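Side-chain contacts in SusD homolog (PDB 3EHM), which probably binds mucin O-glycans at the surface of a gut Bacteroides cell, as a SusD-like lipoprotein involved in mucin glycan utilization: residues A[132-135]-A[136-139]; A[90-94]-A[95-99]; A[374-378]-A[379-383]; A[286-289]-A[290-294]. All coordinates share one frame; numbering follows the deposited sequence.

Contact 1: A[132-135]-A[136-139]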
loop_
_atom_site.group_PDB
_atom_site.type_symbol
_atom_site.label_atom_id
_atom_site.label_comp_id
_atom_site.label_asym_id
_atom_site.label_seq_id
_atom_site.Cartn_x
_atom_site.Cartn_y
_atom_site.Cartn_z
ATOM N N ALA A 132 0.604 10.028 4.252
ATOM C CA ALA A 132 1.937 9.785 3.713
ATOM C C ALA A 132 2.866 9.177 4.762
ATOM O O ALA A 132 3.577 8.210 4.485
ATOM C CB ALA A 132 2.530 11.084 3.184
ATOM N N TRP A 133 2.855 9.730 5.970
ATOM C CA TRP A 133 3.733 9.217 7.013
ATOM C C TRP A 133 3.286 7.892 7.608
ATOM O O TRP A 133 4.057 7.239 8.310
ATOM C CB TRP A 133 3.944 10.273 8.098
ATOM C CG TRP A 133 4.783 11.418 7.609
ATOM C CD1 TRP A 133 5.334 11.561 6.361
ATOM C CD2 TRP A 133 5.182 12.573 8.355
ATOM N NE1 TRP A 133 6.052 12.730 6.290
ATOM C CE2 TRP A 133 5.975 13.372 7.498
ATOM C CE3 TRP A 133 4.947 13.010 9.665
ATOM C CZ2 TRP A 133 6.536 14.586 7.911
ATOM C CZ3 TRP A 133 5.506 14.217 10.076
ATOM C CH2 TRP A 133 6.290 14.990 9.200
ATOM N N LEU A 134 2.048 7.491 7.328
ATOM C CA LEU A 134 1.568 6.196 7.790
ATOM C C LEU A 134 2.370 5.190 6.961
ATOM O O LEU A 134 2.778 4.141 7.454
ATOM C CB LEU A 134 0.070 6.028 7.518
ATOM C CG LEU A 134 -0.493 4.622 7.778
ATOM C CD1 LEU A 134 -0.171 4.184 9.206
ATOM C CD2 LEU A 134 -2.002 4.623 7.553
ATOM N N ARG A 135 2.599 5.529 5.694
ATOM C CA ARG A 135 3.387 4.679 4.807
ATOM C C ARG A 135 4.829 4.661 5.309
ATOM O O ARG A 135 5.472 3.611 5.357
ATOM C CB ARG A 135 3.366 5.228 3.374
ATOM C CG ARG A 135 2.049 5.022 2.632
ATOM C CD ARG A 135 1.875 6.063 1.532
ATOM N NE ARG A 135 2.891 5.993 0.481
ATOM C CZ ARG A 135 2.882 5.112 -0.515
ATOM N NH1 ARG A 135 1.911 4.210 -0.601
ATOM N NH2 ARG A 135 3.828 5.153 -1.444
ATOM N N ALA A 136 5.330 5.835 5.680
ATOM C CA ALA A 136 6.702 5.969 6.169
ATOM C C ALA A 136 6.972 5.061 7.365
ATOM O O ALA A 136 7.929 4.283 7.361
ATOM C CB ALA A 136 6.985 7.422 6.542
ATOM N N THR A 137 6.139 5.155 8.392
ATOM C CA THR A 137 6.348 4.317 9.564
ATOM C C THR A 137 6.116 2.842 9.252
ATOM O O THR A 137 6.806 1.974 9.780
ATOM C CB THR A 137 5.446 4.732 10.736
ATOM O OG1 THR A 137 5.695 3.863 11.848
ATOM C CG2 THR A 137 3.980 4.654 10.349
ATOM N N ASP A 138 5.154 2.554 8.385
ATOM C CA ASP A 138 4.873 1.165 8.033
ATOM C C ASP A 138 5.989 0.558 7.196
ATOM O O ASP A 138 6.097 -0.663 7.085
ATOM C CB ASP A 138 3.538 1.057 7.296
ATOM C CG ASP A 138 2.356 1.319 8.209
ATOM O OD1 ASP A 138 2.553 1.295 9.445
ATOM O OD2 ASP A 138 1.234 1.537 7.702
ATOM N N VAL A 139 6.823 1.413 6.612
ATOM C CA VAL A 139 7.936 0.945 5.806
ATOM C C VAL A 139 9.239 0.873 6.614
ATOM O O VAL A 139 9.961 -0.113 6.521
ATOM C CB VAL A 139 8.150 1.856 4.574
ATOM C CG1 VAL A 139 9.509 1.581 3.942
ATOM C CG2 VAL A 139 7.044 1.605 3.555
#
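L134 and D138 meet one turn apart on a buried turn of alpha helix, near the C-terminal end of helix 116-140. The protein belongs to the SusD-like family, of the tetratricopeptide-repeat clan. Backbone bonds four residues apart carry the turn: A136 N to A132 O, T137 N to W133 O and D138 N to L134 O. The middle one is the straightest, 172° at the hydrogen, with T137 N 2.9 Å from W133 O.

L134 leans outward from the helix, and chi2 near 55° turns its methyl CD1 back toward D138. This methyl lies 3.4 Å from D138 OD2, and the two side chains cross obliquely. The carboxylate is gripped from outside: OD2 pairs with R214, and OD1 accepts from Y164 OH and W521 NE1. These partners fix its rotation. D138 OD2 also sits 3.0 Å from L134 O, both acceptors; the charge of R214 probably eases this approach.

R135 turns elsewhere, to D56 on helix 47-57. T137 gives its OG1 to G141 O, while its methyl CG2 stands 3.2 Å from L134 O. On the flank of the turn, A136 CB rests 4.4 Å from W133 CB.

Contact 2: A[90-94]-A[95-99]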
loop_
_atom_site.group_PDB
_atom_site.type_symbol
_atom_site.label_atom_id
_atom_site.label_comp_id
_atom_site.label_asym_id
_atom_site.label_seq_id
_atom_site.Cartn_x
_atom_site.Cartn_y
_atom_site.Cartn_z
ATOM N N TYR A 90 16.992 7.426 -0.766
ATOM C CA TYR A 90 16.001 7.769 -1.779
ATOM C C TYR A 90 14.608 7.442 -1.237
ATOM O O TYR A 90 13.672 8.227 -1.391
ATOM C CB TYR A 90 16.300 6.971 -3.051
ATOM C CG TYR A 90 15.469 7.315 -4.270
ATOM C CD1 TYR A 90 15.125 8.635 -4.567
ATOM C CD2 TYR A 90 15.100 6.321 -5.173
ATOM C CE1 TYR A 90 14.434 8.954 -5.745
ATOM C CE2 TYR A 90 14.420 6.624 -6.348
ATOM C CZ TYR A 90 14.090 7.939 -6.632
ATOM O OH TYR A 90 13.435 8.226 -7.812
ATOM N N ALA A 91 14.490 6.289 -0.580
ATOM C CA ALA A 91 13.225 5.850 -0.003
ATOM C C ALA A 91 12.776 6.792 1.112
ATOM O O ALA A 91 11.596 7.122 1.220
ATOM C CB ALA A 91 13.365 4.432 0.539
ATOM N N TYR A 92 13.719 7.219 1.945
ATOM C CA TYR A 92 13.391 8.133 3.032
ATOM C C TYR A 92 12.821 9.419 2.435
ATOM O O TYR A 92 11.904 10.021 2.991
ATOM C CB TYR A 92 14.637 8.457 3.858
ATOM C CG TYR A 92 14.340 9.176 5.157
ATOM C CD1 TYR A 92 13.815 8.492 6.251
ATOM C CD2 TYR A 92 14.604 10.536 5.298
ATOM C CE1 TYR A 92 13.565 9.147 7.460
ATOM C CE2 TYR A 92 14.359 11.201 6.500
ATOM C CZ TYR A 92 13.841 10.502 7.576
ATOM O OH TYR A 92 13.612 11.154 8.772
ATOM N N GLN A 93 13.365 9.842 1.299
ATOM C CA GLN A 93 12.874 11.054 0.654
ATOM C C GLN A 93 11.453 10.846 0.127
ATOM O O GLN A 93 10.563 11.668 0.359
ATOM C CB GLN A 93 13.781 11.454 -0.517
ATOM C CG GLN A 93 15.241 11.696 -0.152
ATOM C CD GLN A 93 16.089 12.060 -1.365
ATOM O OE1 GLN A 93 15.884 11.538 -2.463
ATOM N NE2 GLN A 93 17.053 12.946 -1.164
ATOM N N ASN A 94 11.248 9.739 -0.581
ATOM C CA ASN A 94 9.952 9.440 -1.179
ATOM C C ASN A 94 8.843 9.092 -0.193
ATOM O O ASN A 94 7.664 9.276 -0.498
ATOM C CB ASN A 94 10.102 8.322 -2.219
ATOM C CG ASN A 94 10.997 8.726 -3.379
ATOM O OD1 ASN A 94 10.966 9.874 -3.834
ATOM N ND2 ASN A 94 11.790 7.783 -3.872
ATOM N N PHE A 95 9.209 8.591 0.983
ATOM C CA PHE A 95 8.211 8.233 1.985
ATOM C C PHE A 95 8.046 9.273 3.091
ATOM O O PHE A 95 6.973 9.374 3.683
ATOM C CB PHE A 95 8.556 6.885 2.640
ATOM C CG PHE A 95 8.175 5.681 1.820
ATOM C CD1 PHE A 95 9.148 4.787 1.377
ATOM C CD2 PHE A 95 6.841 5.424 1.514
ATOM C CE1 PHE A 95 8.798 3.652 0.642
ATOM C CE2 PHE A 95 6.478 4.288 0.779
ATOM C CZ PHE A 95 7.461 3.401 0.342
ATOM N N TYR A 96 9.091 10.050 3.374
ATOM C CA TYR A 96 9.003 11.018 4.468
ATOM C C TYR A 96 9.439 12.463 4.231
ATOM O O TYR A 96 8.644 13.382 4.418
ATOM C CB TYR A 96 9.776 10.485 5.686
ATOM C CG TYR A 96 9.784 11.414 6.892
ATOM C CD1 TYR A 96 8.747 11.392 7.826
ATOM C CD2 TYR A 96 10.826 12.324 7.089
ATOM C CE1 TYR A 96 8.746 12.256 8.934
ATOM C CE2 TYR A 96 10.833 13.193 8.184
ATOM C CZ TYR A 96 9.791 13.154 9.103
ATOM O OH TYR A 96 9.802 14.012 10.183
ATOM N N SER A 97 10.692 12.667 3.834
ATOM C CA SER A 97 11.215 14.020 3.674
ATOM C C SER A 97 10.685 14.911 2.555
ATOM O O SER A 97 10.593 16.124 2.747
ATOM C CB SER A 97 12.750 13.985 3.623
ATOM O OG SER A 97 13.230 13.348 2.453
ATOM N N GLN A 98 10.336 14.353 1.397
ATOM C CA GLN A 98 9.833 15.204 0.314
ATOM C C GLN A 98 8.557 15.932 0.728
ATOM O O GLN A 98 8.418 17.133 0.494
ATOM C CB GLN A 98 9.574 14.394 -0.966
ATOM C CG GLN A 98 10.843 13.959 -1.713
ATOM C CD GLN A 98 11.646 15.114 -2.324
ATOM O OE1 GLN A 98 12.744 14.907 -2.850
ATOM N NE2 GLN A 98 11.102 16.324 -2.265
ATOM N N ILE A 99 7.630 15.216 1.358
ATOM C CA ILE A 99 6.384 15.839 1.785
ATOM C C ILE A 99 6.578 16.694 3.049
ATOM O O ILE A 99 5.797 17.607 3.316
ATOM C CB ILE A 99 5.282 14.769 2.007
ATOM C CG1 ILE A 99 3.911 15.444 2.052
ATOM C CG2 ILE A 99 5.541 13.993 3.289
ATOM C CD1 ILE A 99 2.750 14.469 2.047
HETATM O O HOH W 1 7.673 12.356 1.209
HETATM O O HOH W 2 12.691 11.795 -4.212
#
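A91 begins the contact, its O accepting from F95 N at 2.8 Å, nearly along the C=O axis. A91 CB also touches the F95 ring at CD1.

Y92 comes next. Its O takes two donors, Y96 N and S97 N, from opposite faces of the carbonyl plane. S97 N makes the straighter bond, 3.0 Å from Y92 O. The tyrosine side chains of Y92 and Y96 run side by side and point the same way. Y96 CG lies over one face of the Y92 ring. The ring planes are oblique, 39° apart, and Y92 CZ is 3.6 Å from Y96 CD2. Elsewhere, the Y96 ring stacks on W133, and its OH reaches A144 O. An alanine in place of Y92 removes the ring and would probably leave the CD2–CE2 side of Y96 without its neighbour and open a gap there.

Q93 O accepts Q98 N on a lone pair at 2.9 Å. A water linking it to I99 N continues the chain of bonds. S97 OG, in the crowded position between N and C (chi1 68°), is packed tightly 2.9 Å from Q93 CA.

N94 OD1 holds a second water, 2.6 Å away, with a weak bond on to Q98 OE1. N94 ND2 sits 3.3 Å above the plane of the Y90 ring and is bonded to N54.

Bonds five residues apart at S97 and Q98 mark a pi-type turn in helix 85-110. The doubly used Y92 carbonyl and the water between Q93 and I99 carry the backbone bonding through this widening.

Contact 3: A[374-378]-A[379-383]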
loop_
_atom_site.group_PDB
_atom_site.type_symbol
_atom_site.label_atom_id
_atom_site.label_comp_id
_atom_site.label_asym_id
_atom_site.label_seq_id
_atom_site.Cartn_x
_atom_site.Cartn_y
_atom_site.Cartn_z
ATOM N N ILE A 374 -18.440 -4.075 -3.794
ATOM C CA ILE A 374 -17.999 -2.704 -4.039
ATOM C C ILE A 374 -16.750 -2.689 -4.923
ATOM O O ILE A 374 -16.604 -1.829 -5.799
ATOM C CB ILE A 374 -17.701 -1.971 -2.706
ATOM C CG1 ILE A 374 -19.017 -1.627 -2.003
ATOM C CG2 ILE A 374 -16.892 -0.704 -2.959
ATOM C CD1 ILE A 374 -19.887 -0.637 -2.776
ATOM N N SER A 375 -15.855 -3.648 -4.707
ATOM C CA SER A 375 -14.639 -3.707 -5.505
ATOM C C SER A 375 -14.978 -3.969 -6.965
ATOM O O SER A 375 -14.391 -3.361 -7.858
ATOM C CB SER A 375 -13.694 -4.795 -4.990
ATOM O OG SER A 375 -12.557 -4.902 -5.836
ATOM N N PHE A 376 -15.915 -4.881 -7.210
ATOM C CA PHE A 376 -16.322 -5.192 -8.577
ATOM C C PHE A 376 -16.881 -3.933 -9.228
ATOM O O PHE A 376 -16.639 -3.664 -10.402
ATOM C CB PHE A 376 -17.385 -6.296 -8.581
ATOM C CG PHE A 376 -16.819 -7.689 -8.633
ATOM C CD1 PHE A 376 -15.757 -8.057 -7.818
ATOM C CD2 PHE A 376 -17.354 -8.635 -9.500
ATOM C CE1 PHE A 376 -15.233 -9.346 -7.865
ATOM C CE2 PHE A 376 -16.838 -9.924 -9.554
ATOM C CZ PHE A 376 -15.775 -10.281 -8.735
ATOM N N GLN A 377 -17.634 -3.162 -8.457
ATOM C CA GLN A 377 -18.206 -1.929 -8.972
ATOM C C GLN A 377 -17.096 -0.925 -9.252
ATOM O O GLN A 377 -17.115 -0.239 -10.272
ATOM C CB GLN A 377 -19.205 -1.351 -7.973
ATOM C CG GLN A 377 -20.486 -2.164 -7.843
ATOM C CD GLN A 377 -21.450 -1.566 -6.837
ATOM O OE1 GLN A 377 -21.754 -0.377 -6.887
ATOM N NE2 GLN A 377 -21.941 -2.390 -5.922
ATOM N N GLU A 378 -16.120 -0.848 -8.354
ATOM C CA GLU A 378 -15.003 0.074 -8.535
ATOM C C GLU A 378 -14.268 -0.245 -9.837
ATOM O O GLU A 378 -13.847 0.658 -10.560
ATOM C CB GLU A 378 -14.024 -0.028 -7.352
ATOM C CG GLU A 378 -14.644 0.321 -6.011
ATOM C CD GLU A 378 -13.697 0.154 -4.829
ATOM O OE1 GLU A 378 -12.822 -0.737 -4.856
ATOM O OE2 GLU A 378 -13.849 0.904 -3.852
ATOM N N GLN A 379 -14.132 -1.534 -10.139
ATOM C CA GLN A 379 -13.422 -1.974 -11.334
ATOM C C GLN A 379 -14.302 -2.126 -12.573
ATOM O O GLN A 379 -13.824 -2.517 -13.637
ATOM C CB GLN A 379 -12.701 -3.295 -11.042
ATOM C CG GLN A 379 -11.838 -3.246 -9.784
ATOM C CD GLN A 379 -10.791 -2.148 -9.836
ATOM O OE1 GLN A 379 -10.295 -1.693 -8.803
ATOM N NE2 GLN A 379 -10.441 -1.724 -11.043
ATOM N N GLY A 380 -15.588 -1.825 -12.431
ATOM C CA GLY A 380 -16.499 -1.925 -13.557
ATOM C C GLY A 380 -16.719 -3.327 -14.095
ATOM O O GLY A 380 -17.002 -3.496 -15.279
ATOM N N VAL A 381 -16.587 -4.339 -13.241
ATOM C CA VAL A 381 -16.799 -5.713 -13.681
ATOM C C VAL A 381 -18.069 -6.277 -13.064
ATOM O O VAL A 381 -18.576 -5.750 -12.075
ATOM C CB VAL A 381 -15.619 -6.624 -13.301
ATOM C CG1 VAL A 381 -14.394 -6.235 -14.111
ATOM C CG2 VAL A 381 -15.341 -6.518 -11.810
ATOM N N SER A 382 -18.574 -7.356 -13.649
ATOM C CA SER A 382 -19.799 -7.980 -13.171
ATOM C C SER A 382 -19.594 -9.448 -12.804
ATOM O O SER A 382 -18.495 -9.983 -12.947
ATOM C CB SER A 382 -20.876 -7.863 -14.251
ATOM O OG SER A 382 -20.432 -8.459 -15.460
ATOM N N GLY A 383 -20.658 -10.087 -12.325
ATOM C CA GLY A 383 -20.595 -11.491 -11.952
ATOM C C GLY A 383 -20.179 -11.746 -10.515
ATOM O O GLY A 383 -19.630 -12.805 -10.200
#
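F376 O accepts the amide of V381, with V381 N 2.9 Å away and the bond angle 157° at the hydrogen. V381 CG2 also comes within 3.4 Å of F376 O. A second bond runs from G380 N to Q377 O, with the donor well above that carbonyl plane. G380 carries the positive phi (65°) that turns the chain back for both bonds.

The same methyl, V381 CG2, lies 3.7 Å from F376 CG, and the two side chains cross at about a right angle. Farther along the ring, S382 O approaches the edge at F376 CE2, 3.8 Å away. P286 and R287 also touch the phenylalanine. An alanine at F376 lacks the ring and would probably open a gap beside V381 and P286.

Q379 N closes the last helical bond, 2.9 Å from S375 O. Q379 CG, anti to its own carbonyl carbon (chi1 -51°), lies 3.2 Å from S375 O. S375 OG is bonded to R287, and E378 OE1 to S345.

The paired backbone bonds, the glycine with positive phi and the apolar touch between F376 and V381 are the hallmarks of a Schellman motif, here ending helix 364-378.

Contact 4: A[286-289]-A[290-294]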
loop_
_atom_site.group_PDB
_atom_site.type_symbol
_atom_site.label_atom_id
_atom_site.label_comp_id
_atom_site.label_asym_id
_atom_site.label_seq_id
_atom_site.Cartn_x
_atom_site.Cartn_y
_atom_site.Cartn_z
ATOM N N PRO A 286 -12.989 -11.774 -12.574
ATOM C CA PRO A 286 -13.143 -10.898 -13.741
ATOM C C PRO A 286 -12.241 -9.659 -13.653
ATOM O O PRO A 286 -12.117 -8.898 -14.613
ATOM C CB PRO A 286 -14.623 -10.540 -13.705
ATOM C CG PRO A 286 -14.915 -10.521 -12.231
ATOM C CD PRO A 286 -14.215 -11.773 -11.755
ATOM N N ARG A 287 -11.619 -9.454 -12.498
ATOM C CA ARG A 287 -10.734 -8.313 -12.326
ATOM C C ARG A 287 -9.397 -8.547 -13.017
ATOM O O ARG A 287 -8.621 -7.614 -13.208
ATOM C CB ARG A 287 -10.525 -8.011 -10.834
ATOM C CG ARG A 287 -11.724 -7.311 -10.202
ATOM C CD ARG A 287 -11.619 -7.216 -8.682
ATOM N NE ARG A 287 -11.602 -8.533 -8.055
ATOM C CZ ARG A 287 -11.667 -8.737 -6.744
ATOM N NH1 ARG A 287 -11.759 -7.705 -5.911
ATOM N NH2 ARG A 287 -11.649 -9.970 -6.267
ATOM N N LEU A 288 -9.128 -9.792 -13.397
ATOM C CA LEU A 288 -7.882 -10.110 -14.087
ATOM C C LEU A 288 -7.772 -9.256 -15.349
ATOM O O LEU A 288 -6.750 -8.608 -15.593
ATOM C CB LEU A 288 -7.842 -11.595 -14.466
ATOM C CG LEU A 288 -6.646 -12.065 -15.299
ATOM C CD1 LEU A 288 -5.337 -11.704 -14.599
ATOM C CD2 LEU A 288 -6.738 -13.563 -15.511
ATOM N N SER A 289 -8.841 -9.254 -16.138
ATOM C CA SER A 289 -8.890 -8.492 -17.385
ATOM C C SER A 289 -8.946 -6.988 -17.152
ATOM O O SER A 289 -8.511 -6.203 -17.994
ATOM C CB SER A 289 -10.105 -8.919 -18.209
ATOM O OG SER A 289 -10.135 -8.227 -19.443
ATOM N N ALA A 290 -9.487 -6.584 -16.010
ATOM C CA ALA A 290 -9.587 -5.167 -15.691
ATOM C C ALA A 290 -8.236 -4.605 -15.262
ATOM O O ALA A 290 -7.925 -3.447 -15.534
ATOM C CB ALA A 290 -10.609 -4.949 -14.586
ATOM N N TYR A 291 -7.434 -5.430 -14.597
ATOM C CA TYR A 291 -6.127 -4.989 -14.109
ATOM C C TYR A 291 -4.972 -5.154 -15.090
ATOM O O TYR A 291 -4.079 -4.308 -15.145
ATOM C CB TYR A 291 -5.724 -5.746 -12.832
ATOM C CG TYR A 291 -6.585 -5.542 -11.597
ATOM C CD1 TYR A 291 -7.478 -4.478 -11.499
ATOM C CD2 TYR A 291 -6.460 -6.399 -10.502
ATOM C CE1 TYR A 291 -8.228 -4.274 -10.333
ATOM C CE2 TYR A 291 -7.200 -6.201 -9.335
ATOM C CZ TYR A 291 -8.079 -5.138 -9.259
ATOM O OH TYR A 291 -8.807 -4.936 -8.106
ATOM N N PHE A 292 -4.975 -6.239 -15.854
ATOM C CA PHE A 292 -3.857 -6.493 -16.750
ATOM C C PHE A 292 -4.175 -6.829 -18.198
ATOM O O PHE A 292 -5.276 -7.265 -18.533
ATOM C CB PHE A 292 -2.995 -7.622 -16.178
ATOM C CG PHE A 292 -2.634 -7.445 -14.730
ATOM C CD1 PHE A 292 -3.408 -8.032 -13.732
ATOM C CD2 PHE A 292 -1.517 -6.698 -14.363
ATOM C CE1 PHE A 292 -3.072 -7.881 -12.389
ATOM C CE2 PHE A 292 -1.176 -6.541 -13.023
ATOM C CZ PHE A 292 -1.955 -7.134 -12.034
ATOM N N THR A 293 -3.171 -6.634 -19.047
ATOM C CA THR A 293 -3.273 -6.926 -20.471
ATOM C C THR A 293 -2.815 -8.365 -20.688
ATOM O O THR A 293 -2.193 -8.966 -19.808
ATOM C CB THR A 293 -2.329 -6.029 -21.285
ATOM O OG1 THR A 293 -0.968 -6.353 -20.954
ATOM C CG2 THR A 293 -2.583 -4.560 -20.973
ATOM N N GLU A 294 -3.133 -8.930 -21.846
ATOM C CA GLU A 294 -2.670 -10.274 -22.143
ATOM C C GLU A 294 -1.284 -10.062 -22.726
ATOM O O GLU A 294 -1.058 -9.094 -23.450
ATOM C CB GLU A 294 -3.556 -10.960 -23.183
ATOM C CG GLU A 294 -4.957 -11.284 -22.702
ATOM C CD GLU A 294 -5.730 -12.110 -23.710
ATOM O OE1 GLU A 294 -5.479 -13.333 -23.802
ATOM O OE2 GLU A 294 -6.579 -11.534 -24.421
HETATM O O HOH W 3 -6.856 -8.088 -20.644
#
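R287 and Y291 pack side by side, one helical turn apart and pointing the same way. This is the CH-pi part of the contact. R287 CB stands over one face of the Y291 ring, 4.2 Å from its centroid and shifted toward the rim. R287 CD lies 3.7 Å from Y291 OH. The arginine bends at chi3 (-63°), and its guanidinium plane is 40° from the ring. That polar end pairs with D285, while Y291 OH is bonded to L443 O.

The apolar part is L288 against F292. L288 CD1 comes within 4.2 Å of F292 CD1, and L288 O lies near the plane of the ring, at its edge. L280 and M272 also touch both side chains.

Two backbone bonds complete the turn. Y291 N is 2.8 Å from R287 O, and F292 N is 3.0 Å from L288 O. A water gives a bond to F292 O at 2.8 Å and has a weak one with S289 OG. S289 O accepts from K332.

The contact takes in the whole of short helix 287-291 and its C-terminal exit. The chain leaves helical angles at F292 and runs on into strand 295-297, one arm of a two-stranded antiparallel sheet with 304-306.

From the N terminus the order is contact 2, contact 1, contact 4, contact 3. All are in series: none nests in or crosses another, and each closes only a local turn. Contacts 2 and 1 lie on successive helices, 85-110 and 116-140. These helices meet where W133 NE1 probably bonds to Y96 O and R135 packs on F95. Contacts 4 and 3 are far apart in sequence but touch in space. The polar tie between S375 and R287, and the packing of Q379 on Y291, join the end of helix 364-378 to helix 287-291. The two pairs stay apart, with centres about 29 to 34 Å from each other. Contact 2 lies across the chain's centre from contacts 3 and 4.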